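Local coordinates for periplasmic binding protein/LacI transcriptional regulator (Alkaliphilus metalliredigens, PDB 3CTP) that probably acts as a LacI-family transcriptional repressor, with a periplasmic-binding-protein-like sensor region that holds beta-D-xylulofuranose between its two lobes, at residues R173-I178 / K192-G197; H166-G171 / K201-D206; G64-N69 / E110-H115. All blocks are in the same frame, centred on the assembly; numbering follows the deposited sequence. Where two conformers were deposited one is given.

Contact 1: R173-I178 / K192-G197; sequences RKILHI and KGFLDG
F194 reaches from helix 185-200 onto I175 and H177 of strand 175-179. From its CB, CG runs anti to the backbone N (chi1 -166°), which carries the ring off the helix toward the strand. Contact begins at CD2 of F194, which lies 3.9 Å from CB of H177. CE2 of F194 comes next and is shared: H177 CB lies 3.8 Å away, and I175 CG2 touches this ring carbon too. At the far end CZ of F194 meets I175 CG2 at 3.4 Å, a snug contact. That methyl sits at the ring edge, close to the ring plane.

The two segments belong to a beta-alpha-beta unit made of strand 175-179, helix 185-200 and strand 206-209. Within these two segments F194 is the helix residue that meets the strand. I175 and H177 both point their CB atoms toward the helix, while L176 between them points the other way.

The imidazole of H177 also lies near the phenyl ring of F194. The centroids are 5.3 Å apart and the planes meet at 37°, so the pair is oblique. H177 ND1 is hydrogen-bonded to F236 O, which satisfies this buried nitrogen and helps fix the ring. Replacing F194 by an alanine is likely to open a gap between helix and strand, because I175 CG2 and H177 CB would lose the phenyl ring they lean on. F236 stacks on both aromatic rings, and F164 of helix 156-169 meets the phenyl edge-to-face.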
ATOM      1  N   ARG A 173      -7.330 -31.326  -9.252  1.00 12.51           N
ATOM      2  CA  ARG A 173      -8.363 -31.624 -10.240  1.00 13.35           C
ATOM      3  C   ARG A 173      -9.689 -30.916  -9.953  1.00 14.50           C
ATOM      4  O   ARG A 173     -10.425 -30.605 -10.888  1.00 17.39           O
ATOM      5  CB  ARG A 173      -8.590 -33.145 -10.361  1.00 13.76           C
ATOM      6  CG  ARG A 173      -7.325 -33.927 -10.755  1.00 16.26           C
ATOM      7  CD  ARG A 173      -6.877 -33.623 -12.189  1.00 16.73           C
ATOM      8  NE  ARG A 173      -5.705 -34.399 -12.618  1.00 13.93           N
ATOM      9  CZ  ARG A 173      -4.439 -34.011 -12.493  1.00 17.77           C
ATOM     10  NH1 ARG A 173      -3.466 -34.815 -12.922  1.00 15.89           N
ATOM     11  NH2 ARG A 173      -4.123 -32.830 -11.933  1.00 12.88           N
ATOM     12  N   LYS A 174      -9.995 -30.673  -8.681  1.00 12.17           N
ATOM     13  CA  LYS A 174     -11.112 -29.822  -8.310  1.00 12.49           C
ATOM     14  C   LYS A 174     -10.532 -28.429  -8.141  1.00 11.47           C
ATOM     15  O   LYS A 174      -9.852 -28.167  -7.171  1.00 11.92           O
ATOM     16  CB  LYS A 174     -11.718 -30.264  -6.990  1.00 14.02           C
ATOM     17  CG  LYS A 174     -12.348 -31.675  -7.022  1.00 23.80           C
ATOM     18  CD  LYS A 174     -12.640 -32.170  -5.604  1.00 27.11           C
ATOM     19  CE  LYS A 174     -13.274 -33.564  -5.612  1.00 28.74           C
ATOM     20  NZ  LYS A 174     -13.701 -33.960  -4.237  1.00 36.70           N
ATOM     21  N   ILE A 175     -10.819 -27.546  -9.089  1.00 10.67           N
ATOM     22  CA  ILE A 175     -10.139 -26.242  -9.147  1.00 10.64           C
ATOM     23  C   ILE A 175     -11.118 -25.082  -9.194  1.00 10.83           C
ATOM     24  O   ILE A 175     -12.125 -25.152  -9.905  1.00 10.38           O
ATOM     25  CB  ILE A 175      -9.219 -26.227 -10.371  1.00 10.85           C
ATOM     26  CG1 ILE A 175      -8.066 -27.206 -10.127  1.00  9.41           C
ATOM     27  CG2 ILE A 175      -8.702 -24.809 -10.690  1.00 12.72           C
ATOM     28  CD1 ILE A 175      -7.215 -27.469 -11.377  1.00 12.97           C
ATOM     29  N   LEU A 176     -10.793 -24.025  -8.432  1.00  9.80           N
ATOM     30  CA  LEU A 176     -11.575 -22.794  -8.410  1.00  8.70           C
ATOM     31  C   LEU A 176     -10.698 -21.671  -8.917  1.00  8.47           C
ATOM     32  O   LEU A 176      -9.511 -21.586  -8.543  1.00  8.65           O
ATOM     33  CB  LEU A 176     -11.928 -22.468  -6.953  1.00  9.52           C
ATOM     34  CG  LEU A 176     -12.581 -21.111  -6.662  1.00  9.05           C
ATOM     35  CD1 LEU A 176     -13.934 -20.995  -7.344  1.00 10.60           C
ATOM     36  CD2 LEU A 176     -12.761 -20.927  -5.163  1.00 10.93           C
ATOM     37  N   HIS A 177     -11.268 -20.788  -9.729  1.00  8.08           N
ATOM     38  CA  HIS A 177     -10.571 -19.524 -10.058  1.00  7.67           C
ATOM     39  C   HIS A 177     -11.426 -18.380  -9.527  1.00  8.76           C
ATOM     40  O   HIS A 177     -12.599 -18.254  -9.893  1.00  8.70           O
ATOM     41  CB  HIS A 177     -10.351 -19.382 -11.570  1.00  9.50           C
ATOM     42  CG  HIS A 177      -9.815 -18.042 -11.981  1.00  7.82           C
ATOM     43  ND1 HIS A 177      -8.887 -17.358 -11.228  1.00  7.36           N
ATOM     44  CD2 HIS A 177     -10.064 -17.269 -13.066  1.00 11.25           C
ATOM     45  CE1 HIS A 177      -8.589 -16.207 -11.831  1.00  9.18           C
ATOM     46  NE2 HIS A 177      -9.280 -16.139 -12.951  1.00 10.64           N
ATOM     47  N   ILE A 178     -10.845 -17.602  -8.608  1.00  7.05           N
ATOM     48  CA  ILE A 178     -11.467 -16.369  -8.156  1.00  8.45           C
ATOM     49  C   ILE A 178     -10.979 -15.315  -9.134  1.00  8.82           C
ATOM     50  O   ILE A 178      -9.787 -14.942  -9.119  1.00  8.62           O
ATOM     51  CB  ILE A 178     -11.072 -16.047  -6.726  1.00  9.83           C
ATOM     52  CG1 ILE A 178     -11.665 -17.162  -5.839  1.00 11.63           C
ATOM     53  CG2 ILE A 178     -11.643 -14.661  -6.311  1.00 11.70           C
ATOM     54  CD1 ILE A 178     -11.323 -17.089  -4.355  1.00 14.64           C
ATOM     55  N   LYS A 192      -9.052 -16.258 -19.175  1.00  7.96           N
ATOM     56  CA  LYS A 192      -9.111 -16.983 -20.444  1.00  9.14           C
ATOM     57  C   LYS A 192      -7.941 -17.973 -20.555  1.00  9.39           C
ATOM     58  O   LYS A 192      -8.113 -19.108 -21.034  1.00 10.15           O
ATOM     59  CB  LYS A 192      -9.064 -15.979 -21.590  1.00 10.80           C
ATOM     60  CG  LYS A 192      -9.390 -16.628 -22.939  1.00 26.47           C
ATOM     61  CD  LYS A 192     -10.675 -17.432 -22.836  1.00 26.62           C
ATOM     62  CE  LYS A 192     -10.914 -18.272 -24.087  1.00 33.43           C
ATOM     63  NZ  LYS A 192     -12.056 -19.206 -23.919  1.00 40.20           N
ATOM     64  N   GLY A 193      -6.752 -17.571 -20.113  1.00  8.29           N
ATOM     65  CA  GLY A 193      -5.606 -18.497 -20.227  1.00  7.87           C
ATOM     66  C   GLY A 193      -5.812 -19.682 -19.305  1.00  8.47           C
ATOM     67  O   GLY A 193      -5.482 -20.827 -19.646  1.00 10.47           O
ATOM     68  N   PHE A 194      -6.346 -19.410 -18.115  1.00  8.41           N
ATOM     69  CA  PHE A 194      -6.574 -20.484 -17.139  1.00  7.78           C
ATOM     70  C   PHE A 194      -7.616 -21.463 -17.676  1.00  8.86           C
ATOM     71  O   PHE A 194      -7.426 -22.689 -17.628  1.00 10.40           O
ATOM     72  CB  PHE A 194      -7.058 -19.834 -15.835  1.00  8.05           C
ATOM     73  CG  PHE A 194      -7.016 -20.750 -14.642  1.00  7.72           C
ATOM     74  CD1 PHE A 194      -5.842 -20.939 -13.937  1.00  9.29           C
ATOM     75  CD2 PHE A 194      -8.175 -21.355 -14.201  1.00  8.54           C
ATOM     76  CE1 PHE A 194      -5.809 -21.760 -12.791  1.00  9.30           C
ATOM     77  CE2 PHE A 194      -8.170 -22.166 -13.079  1.00  9.55           C
ATOM     78  CZ  PHE A 194      -6.981 -22.381 -12.372  1.00 10.12           C
ATOM     79  N   LEU A 195      -8.712 -20.914 -18.201  1.00  7.86           N
ATOM     80  CA  LEU A 195      -9.798 -21.737 -18.733  1.00  8.52           C
ATOM     81  C   LEU A 195      -9.327 -22.533 -19.945  1.00 10.40           C
ATOM     82  O   LEU A 195      -9.634 -23.730 -20.059  1.00 10.46           O
ATOM     83  CB  LEU A 195     -10.981 -20.836 -19.087  1.00  9.32           C
ATOM     84  CG  LEU A 195     -12.173 -21.537 -19.726  1.00 13.91           C
ATOM     85  CD1 LEU A 195     -12.726 -22.676 -18.846  1.00 15.31           C
ATOM     86  CD2 LEU A 195     -13.233 -20.467 -20.043  1.00 18.52           C
ATOM     87  N   ASP A 196      -8.557 -21.899 -20.832  1.00 10.42           N
ATOM     88  CA  ASP A 196      -8.058 -22.645 -22.000  1.00 11.54           C
ATOM     89  C   ASP A 196      -7.199 -23.828 -21.530  1.00 10.99           C
ATOM     90  O   ASP A 196      -7.215 -24.900 -22.136  1.00 11.48           O
ATOM     91  CB  ASP A 196      -7.239 -21.761 -22.955  1.00 11.51           C
ATOM     92  CG  ASP A 196      -8.094 -20.780 -23.719  1.00 13.83           C
ATOM     93  OD1 ASP A 196      -9.340 -20.928 -23.686  1.00 15.52           O
ATOM     94  OD2 ASP A 196      -7.511 -19.844 -24.343  1.00 14.42           O
ATOM     95  N   GLY A 197      -6.412 -23.622 -20.476  1.00  9.56           N
ATOM     96  CA  GLY A 197      -5.642 -24.743 -19.917  1.00  9.48           C
ATOM     97  C   GLY A 197      -6.531 -25.879 -19.434  1.00 10.96           C
ATOM     98  O   GLY A 197      -6.271 -27.062 -19.709  1.00 11.52           O
TER

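Contact 2: H166-G171 / K201-D206; sequences HLYEKG and KDLEID
Y168 and K201 have the closest CA atoms of the two segments, 9.0 Å apart, so side chains bridge the space between them. Both sit where a helix stops. Each helix ends in a Schellman motif, with G171 and D202 as the positive-phi C' residues. The contact thus ties the end of helix 156-169 to the loop that leads from helix 185-200 into strand 206-209.

The K201 chain lies over one face of the Y168 ring, bent at chi2 (-60°) and again at chi4. K201 CG makes a CH-pi contact, 3.9 Å from the centroid of the Y168 ring and 14° off its normal. K201 CB is 3.8 Å from Y168 CE1, and K201 CE meets Y168 CE2 farther across, so the aliphatic chain crosses the ring. NZ is farther out, and its cation-pi attraction is weak at most. R173 makes a further cation-pi contact with Y168. L203 comes to the ring edge instead, where its CD2 is 4.3 Å from Y168 CD1; the same side chain also packs on I175 and F164. Beyond the ring a water joins the two segments: it lies in the ring plane, 2.6 Å from Y168 OH, and donates a hydrogen bond of 2.9 Å to K201 O.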
ATOM      1  N   HIS A 166       0.459 -25.157 -13.439  1.00  9.98           N
ATOM      2  CA  HIS A 166       1.145 -25.439 -12.167  1.00 10.41           C
ATOM      3  C   HIS A 166       0.218 -26.191 -11.205  1.00 10.37           C
ATOM      4  O   HIS A 166       0.611 -27.203 -10.611  1.00 11.04           O
ATOM      5  CB  HIS A 166       1.680 -24.136 -11.558  1.00 10.17           C
ATOM      6  CG  HIS A 166       2.395 -24.320 -10.256  1.00 13.24           C
ATOM      7  ND1 HIS A 166       3.574 -25.027 -10.145  1.00 14.01           N
ATOM      8  CD2 HIS A 166       2.105 -23.861  -9.014  1.00 16.42           C
ATOM      9  CE1 HIS A 166       3.966 -25.023  -8.873  1.00 12.38           C
ATOM     10  NE2 HIS A 166       3.098 -24.306  -8.173  1.00 17.40           N
ATOM     11  N   LEU A 167      -1.019 -25.721 -11.044  1.00  8.12           N
ATOM     12  CA  LEU A 167      -1.946 -26.433 -10.162  1.00  9.25           C
ATOM     13  C   LEU A 167      -2.150 -27.859 -10.662  1.00 10.84           C
ATOM     14  O   LEU A 167      -2.148 -28.814  -9.887  1.00 12.38           O
ATOM     15  CB  LEU A 167      -3.301 -25.746 -10.080  1.00  9.63           C
ATOM     16  CG  LEU A 167      -3.252 -24.411  -9.340  1.00 10.73           C
ATOM     17  CD1 LEU A 167      -4.658 -23.847  -9.319  1.00 12.37           C
ATOM     18  CD2 LEU A 167      -2.734 -24.586  -7.912  1.00 13.41           C
ATOM     19  N   TYR A 168      -2.363 -28.020 -11.955  1.00 10.15           N
ATOM     20  CA  TYR A 168      -2.609 -29.364 -12.522  1.00 11.46           C
ATOM     21  C   TYR A 168      -1.398 -30.302 -12.312  1.00 12.19           C
ATOM     22  O   TYR A 168      -1.538 -31.485 -11.910  1.00 13.31           O
ATOM     23  CB  TYR A 168      -2.972 -29.215 -14.015  1.00 12.29           C
ATOM     24  CG  TYR A 168      -3.525 -30.491 -14.644  1.00 13.73           C
ATOM     25  CD1 TYR A 168      -4.882 -30.780 -14.592  1.00 15.48           C
ATOM     26  CD2 TYR A 168      -2.681 -31.393 -15.240  1.00 17.12           C
ATOM     27  CE1 TYR A 168      -5.398 -31.968 -15.165  1.00 16.32           C
ATOM     28  CE2 TYR A 168      -3.184 -32.563 -15.805  1.00 16.95           C
ATOM     29  CZ  TYR A 168      -4.532 -32.835 -15.760  1.00 20.32           C
ATOM     30  OH  TYR A 168      -5.021 -34.007 -16.324  1.00 19.52           O
ATOM     31  N   GLU A 169      -0.199 -29.769 -12.540  1.00 12.44           N
ATOM     32  CA  GLU A 169       1.038 -30.551 -12.366  1.00 12.64           C
ATOM     33  C   GLU A 169       1.169 -30.994 -10.915  1.00 13.79           C
ATOM     34  O   GLU A 169       1.689 -32.092 -10.647  1.00 14.84           O
ATOM     35  CB  GLU A 169       2.263 -29.723 -12.759  1.00 14.87           C
ATOM     36  CG  GLU A 169       3.604 -30.320 -12.292  1.00 48.07           C
ATOM     37  CD  GLU A 169       4.694 -29.266 -12.068  1.00 29.13           C
ATOM     38  OE1 GLU A 169       4.375 -28.054 -12.076  1.00 51.65           O
ATOM     39  OE2 GLU A 169       5.868 -29.652 -11.876  1.00 51.81           O
ATOM     40  N   LYS A 170       0.684 -30.170  -9.983  1.00 13.17           N
ATOM     41  CA  LYS A 170       0.714 -30.526  -8.557  1.00 14.99           C
ATOM     42  C   LYS A 170      -0.493 -31.343  -8.115  1.00 15.91           C
ATOM     43  O   LYS A 170      -0.759 -31.451  -6.911  1.00 17.45           O
ATOM     44  CB  LYS A 170       0.825 -29.274  -7.672  1.00 16.01           C
ATOM     45  CG  LYS A 170       2.118 -28.479  -7.856  1.00 18.56           C
ATOM     46  CD  LYS A 170       3.348 -29.391  -7.952  1.00 28.32           C
ATOM     47  CE  LYS A 170       4.620 -28.595  -8.213  1.00 22.52           C
ATOM     48  NZ  LYS A 170       5.731 -29.451  -8.763  1.00 36.88           N
ATOM     49  N   GLY A 171      -1.220 -31.907  -9.075  1.00 13.79           N
ATOM     50  CA  GLY A 171      -2.237 -32.898  -8.770  1.00 14.13           C
ATOM     51  C   GLY A 171      -3.643 -32.374  -8.546  1.00 14.27           C
ATOM     52  O   GLY A 171      -4.564 -33.141  -8.236  1.00 15.38           O
ATOM     53  N   LYS A 201      -7.260 -30.071 -20.798  1.00 12.56           N
ATOM     54  CA  LYS A 201      -7.228 -31.285 -19.959  1.00 13.18           C
ATOM     55  C   LYS A 201      -8.637 -31.853 -19.713  1.00 14.68           C
ATOM     56  O   LYS A 201      -8.830 -32.733 -18.874  1.00 15.89           O
ATOM     57  CB  LYS A 201      -6.550 -30.987 -18.617  1.00 13.04           C
ATOM     58  CG  LYS A 201      -5.104 -30.558 -18.754  1.00 13.71           C
ATOM     59  CD  LYS A 201      -4.242 -31.632 -19.435  1.00 18.18           C
ATOM     60  CE  LYS A 201      -2.748 -31.308 -19.384  1.00 21.88           C
ATOM     61  NZ  LYS A 201      -2.333 -30.115 -20.211  1.00 28.33           N
ATOM     62  N   ASP A 202      -9.631 -31.321 -20.412  1.00 15.31           N
ATOM     63  CA  ASP A 202     -11.007 -31.778 -20.226  1.00 16.87           C
ATOM     64  C   ASP A 202     -11.457 -31.688 -18.778  1.00 16.69           C
ATOM     65  O   ASP A 202     -12.164 -32.567 -18.268  1.00 17.08           O
ATOM     66  CB  ASP A 202     -11.166 -33.200 -20.763  1.00 20.27           C
ATOM     67  CG  ASP A 202     -11.048 -33.243 -22.268  1.00 30.28           C
ATOM     68  OD1 ASP A 202     -11.974 -32.756 -22.951  1.00 34.27           O
ATOM     69  OD2 ASP A 202     -10.017 -33.727 -22.768  1.00 36.04           O
ATOM     70  N   LEU A 203     -11.055 -30.608 -18.117  1.00 14.79           N
ATOM     71  CA  LEU A 203     -11.388 -30.431 -16.712  1.00 15.56           C
ATOM     72  C   LEU A 203     -12.388 -29.307 -16.572  1.00 17.78           C
ATOM     73  O   LEU A 203     -12.185 -28.252 -17.144  1.00 18.88           O
ATOM     74  CB  LEU A 203     -10.133 -30.093 -15.905  1.00 16.51           C
ATOM     75  CG  LEU A 203     -10.142 -30.367 -14.410  1.00 26.88           C
ATOM     76  CD1 LEU A 203     -10.104 -31.887 -14.187  1.00 17.87           C
ATOM     77  CD2 LEU A 203      -8.957 -29.674 -13.747  1.00 21.05           C
ATOM     78  N   GLU A 204     -13.468 -29.539 -15.832  1.00 18.18           N
ATOM     79  CA  GLU A 204     -14.389 -28.468 -15.505  1.00 18.84           C
ATOM     80  C   GLU A 204     -13.839 -27.690 -14.306  1.00 19.03           C
ATOM     81  O   GLU A 204     -13.360 -28.299 -13.339  1.00 21.21           O
ATOM     82  CB  GLU A 204     -15.774 -29.031 -15.176  1.00 20.93           C
ATOM     83  CG  GLU A 204     -16.634 -29.285 -16.408  1.00 48.09           C
ATOM     84  CD  GLU A 204     -18.111 -29.403 -16.077  1.00 35.01           C
ATOM     85  OE1 GLU A 204     -18.433 -29.942 -14.996  1.00 50.50           O
ATOM     86  OE2 GLU A 204     -18.944 -28.954 -16.896  1.00 50.75           O
ATOM     87  N   ILE A 205     -13.944 -26.369 -14.388  1.00 17.47           N
ATOM     88  CA  ILE A 205     -13.434 -25.430 -13.364  1.00 16.83           C
ATOM     89  C   ILE A 205     -14.601 -24.604 -12.836  1.00 14.82           C
ATOM     90  O   ILE A 205     -15.524 -24.290 -13.591  1.00 16.02           O
ATOM     91  CB  ILE A 205     -12.511 -24.378 -14.010  1.00 18.18           C
ATOM     92  CG1 ILE A 205     -11.298 -25.035 -14.661  1.00 36.17           C
ATOM     93  CG2 ILE A 205     -12.090 -23.320 -12.976  1.00 33.59           C
ATOM     94  CD1 ILE A 205     -10.429 -25.772 -13.677  1.00 18.37           C
ATOM     95  N   ASP A 206     -14.533 -24.190 -11.576  1.00 11.23           N
ATOM     96  CA  ASP A 206     -15.552 -23.306 -11.019  1.00 11.13           C
ATOM     97  C   ASP A 206     -14.974 -21.896 -10.930  1.00 11.00           C
ATOM     98  O   ASP A 206     -13.765 -21.743 -10.782  1.00 11.07           O
ATOM     99  CB  ASP A 206     -15.937 -23.745  -9.608  1.00 11.84           C
ATOM    100  CG  ASP A 206     -16.772 -25.007  -9.592  1.00 16.16           C
ATOM    101  OD1 ASP A 206     -17.291 -25.381 -10.670  1.00 16.43           O
ATOM    102  OD2 ASP A 206     -16.893 -25.622  -8.502  1.00 16.05           O
TER
HETATM  103  O   HOH W   1      -7.574 -34.089 -16.596  1.00 42.56           O

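Contact 3: G64-N69 / E110-H115; sequences GLMVPN and EVLQSH
G64 opens the contact by placing its bare CA against L112 of helix 102-114, 3.9 Å from the CD2 methyl. A CB at this position would point toward the helix and clash with that methyl, so the absence of a side chain lets the leucine come in close over the strand. L65 points away from the helix and packs on the other side of the sheet, against A79 and I82 of helix 73-88. In M66, CG lies beside the backbone N (chi1 -76°), and the far part of the side chain comes nearer the helix than its first bond suggests. M66 CG is 4.2 Å from L112 CD1. The two branches of the leucine are therefore divided, CD2 for G64 and CD1 for M66.

V111 O accepts from H115 N, S114 OG and H115 ND1, the last at 2.9 Å and above the carbonyl plane.

Helices 102-114 and 73-88 thus cover opposite faces of the sheet, the layered alpha/beta build of periplasmic-binding-protein lobes. L112 also packs on C96 of strand 92-97 and I120 of strand 119-123, the two neighbours of strand 62-67. The helix end lies at the subunit interface, where F94 of the second subunit meets L112 and lies edge-to-face with H115.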
ATOM      1  N   GLY A  64       1.935  12.808 -14.872  1.00  9.23           N
ATOM      2  CA  GLY A  64       0.865  12.368 -13.970  1.00  9.66           C
ATOM      3  C   GLY A  64       0.706  10.875 -14.102  1.00  9.89           C
ATOM      4  O   GLY A  64       0.585  10.365 -15.222  1.00 11.47           O
ATOM      5  N   LEU A  65       0.751  10.164 -12.991  1.00  8.45           N
ATOM      6  CA  LEU A  65       0.541   8.718 -12.995  1.00  7.83           C
ATOM      7  C   LEU A  65      -0.795   8.419 -12.338  1.00  9.24           C
ATOM      8  O   LEU A  65      -0.964   8.683 -11.143  1.00  9.17           O
ATOM      9  CB  LEU A  65       1.641   8.009 -12.201  1.00  8.95           C
ATOM     10  CG  LEU A  65       1.444   6.513 -11.885  1.00  8.81           C
ATOM     11  CD1 LEU A  65       1.278   5.693 -13.188  1.00 12.48           C
ATOM     12  CD2 LEU A  65       2.602   5.944 -11.089  1.00 11.55           C
ATOM     13  N   MET A  66      -1.740   7.882 -13.103  1.00  8.48           N
ATOM     14  CA  MET A  66      -2.989   7.467 -12.521  1.00  9.86           C
ATOM     15  C   MET A  66      -2.857   6.044 -12.035  1.00 13.29           C
ATOM     16  O   MET A  66      -2.431   5.150 -12.810  1.00 16.16           O
ATOM     17  CB  MET A  66      -4.147   7.695 -13.519  1.00 12.93           C
ATOM     18  CG  MET A  66      -4.501   9.277 -13.562  1.00 15.17           C
ATOM     19  SD  MET A  66      -5.859   9.734 -14.467  1.00 21.09           S
ATOM     20  CE  MET A  66      -5.432   8.952 -16.003  1.00 16.81           C
ATOM     21  N   VAL A  67      -3.244   5.864 -10.773  1.00 12.65           N
ATOM     22  CA  VAL A  67      -3.137   4.665 -10.007  1.00 15.68           C
ATOM     23  C   VAL A  67      -4.572   4.213  -9.623  1.00 13.20           C
ATOM     24  O   VAL A  67      -5.289   4.980  -9.002  1.00 14.19           O
ATOM     25  CB  VAL A  67      -2.368   5.026  -8.683  1.00 16.24           C
ATOM     26  CG1 VAL A  67      -2.090   3.830  -7.884  1.00 17.04           C
ATOM     27  CG2 VAL A  67      -1.036   5.761  -9.001  1.00 22.01           C
ATOM     28  N   PRO A  68      -4.981   2.940  -9.903  0.50 11.73           N
ATOM     29  CA  PRO A  68      -6.291   2.520  -9.311  0.50 10.88           C
ATOM     30  C   PRO A  68      -6.335   2.762  -7.813  0.50 11.06           C
ATOM     31  O   PRO A  68      -7.047   3.651  -7.356  0.50  8.93           O
ATOM     32  CB  PRO A  68      -6.355   1.009  -9.570  0.50 12.67           C
ATOM     33  CG  PRO A  68      -5.520   0.855 -10.864  0.50 10.33           C
ATOM     34  CD  PRO A  68      -4.437   1.909 -10.817  0.50 14.06           C
ATOM     35  N   ASN A  69      -5.665   1.922  -7.029  0.50 12.67           N
ATOM     36  CA  ASN A  69      -5.311   2.397  -5.679  0.50 15.38           C
ATOM     37  C   ASN A  69      -4.009   1.882  -5.179  0.50 15.14           C
ATOM     38  O   ASN A  69      -3.654   0.726  -5.396  0.50 10.66           O
ATOM     39  CB  ASN A  69      -6.427   2.195  -4.646  0.50 15.87           C
ATOM     40  CG  ASN A  69      -6.333   3.195  -3.515  0.50 17.86           C
ATOM     41  OD1 ASN A  69      -5.481   3.083  -2.639  0.50 13.55           O
ATOM     42  ND2 ASN A  69      -7.168   4.219  -3.563  0.50 20.54           N
ATOM     43  N   GLU A 110      -8.816  15.906 -16.390  1.00 12.79           N
ATOM     44  CA  GLU A 110      -9.053  17.348 -16.559  1.00 13.76           C
ATOM     45  C   GLU A 110      -8.075  18.164 -15.701  1.00 13.83           C
ATOM     46  O   GLU A 110      -7.558  19.203 -16.117  1.00 14.60           O
ATOM     47  CB  GLU A 110     -10.500  17.704 -16.201  1.00 16.30           C
ATOM     48  CG  GLU A 110     -11.528  17.077 -17.134  1.00 33.29           C
ATOM     49  CD  GLU A 110     -12.951  17.516 -16.814  1.00 31.36           C
ATOM     50  OE1 GLU A 110     -13.135  18.304 -15.858  1.00 40.35           O
ATOM     51  OE2 GLU A 110     -13.885  17.078 -17.527  1.00 39.73           O
ATOM     52  N   VAL A 111      -7.851  17.695 -14.480  1.00 12.59           N
ATOM     53  CA  VAL A 111      -6.961  18.396 -13.566  1.00 12.86           C
ATOM     54  C   VAL A 111      -5.509  18.322 -14.074  1.00 12.44           C
ATOM     55  O   VAL A 111      -4.788  19.329 -14.078  1.00 14.73           O
ATOM     56  CB  VAL A 111      -7.071  17.813 -12.161  1.00 15.33           C
ATOM     57  CG1 VAL A 111      -6.040  18.444 -11.257  1.00 21.50           C
ATOM     58  CG2 VAL A 111      -8.486  18.039 -11.616  1.00 17.55           C
ATOM     59  N   LEU A 112      -5.069  17.147 -14.517  1.00 12.17           N
ATOM     60  CA  LEU A 112      -3.712  17.036 -15.068  1.00 11.87           C
ATOM     61  C   LEU A 112      -3.525  17.927 -16.295  1.00 14.02           C
ATOM     62  O   LEU A 112      -2.490  18.575 -16.455  1.00 14.84           O
ATOM     63  CB  LEU A 112      -3.412  15.571 -15.416  1.00 11.38           C
ATOM     64  CG  LEU A 112      -3.266  14.689 -14.172  1.00 12.86           C
ATOM     65  CD1 LEU A 112      -3.331  13.196 -14.504  1.00 14.73           C
ATOM     66  CD2 LEU A 112      -1.938  15.046 -13.431  1.00 13.54           C
ATOM     67  N   GLN A 113      -4.512  17.958 -17.186  1.00 14.01           N
ATOM     68  CA  GLN A 113      -4.445  18.855 -18.356  1.00 16.48           C
ATOM     69  C   GLN A 113      -4.357  20.324 -17.939  1.00 17.00           C
ATOM     70  O   GLN A 113      -3.589  21.106 -18.518  1.00 18.11           O
ATOM     71  CB  GLN A 113      -5.682  18.641 -19.241  1.00 18.53           C
ATOM     72  CG  GLN A 113      -5.941  19.725 -20.264  1.00 42.77           C
ATOM     73  CD  GLN A 113      -7.177  19.424 -21.094  1.00 31.73           C
ATOM     74  OE1 GLN A 113      -8.241  20.005 -20.874  1.00 48.11           O
ATOM     75  NE2 GLN A 113      -7.049  18.492 -22.033  1.00 45.37           N
ATOM     76  N   SER A 114      -5.155  20.714 -16.945  1.00 15.31           N
ATOM     77  CA  SER A 114      -5.201  22.109 -16.531  1.00 16.22           C
ATOM     78  C   SER A 114      -3.875  22.515 -15.900  1.00 17.05           C
ATOM     79  O   SER A 114      -3.464  23.679 -15.965  1.00 17.87           O
ATOM     80  CB  SER A 114      -6.367  22.352 -15.561  1.00 17.29           C
ATOM     81  OG  SER A 114      -6.055  21.872 -14.257  1.00 30.69           O
ATOM     82  N   HIS A 115      -3.183  21.534 -15.315  1.00 16.74           N
ATOM     83  CA  HIS A 115      -1.847  21.753 -14.727  1.00 15.99           C
ATOM     84  C   HIS A 115      -0.696  21.556 -15.710  1.00 17.50           C
ATOM     85  O   HIS A 115       0.476  21.666 -15.332  1.00 19.78           O
ATOM     86  CB  HIS A 115      -1.656  20.858 -13.502  1.00 16.70           C
ATOM     87  CG  HIS A 115      -2.366  21.372 -12.299  1.00 21.15           C
ATOM     88  ND1 HIS A 115      -3.714  21.167 -12.092  1.00 19.63           N
ATOM     89  CD2 HIS A 115      -1.939  22.145 -11.272  1.00 22.05           C
ATOM     90  CE1 HIS A 115      -4.079  21.764 -10.973  1.00 27.68           C
ATOM     91  NE2 HIS A 115      -3.023  22.369 -10.459  1.00 21.62           N
TER

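In the fold
Contact 3 comes first along the chain and lies in the lobe built on the larger, mixed sheet. Contacts 1 and 2 follow in the other lobe, around the parallel sheet that contains strand 175-179. Within that lobe contact 1 falls between the two segments of contact 2. Their centres are about 7 Å apart and they touch: H177 N probably bonds to D206 O, and R173 NH2 to Y168 O. Helices 156-169 and 185-200 both meet strand 175-179 at I175, and L167 of the first packs on F194 of the second. The centre of contact 3 is about 36 Å from the centre of contact 1 and about 42 Å from that of contact 2. The three contacts therefore belong to two lobes, with the sugar bound between them.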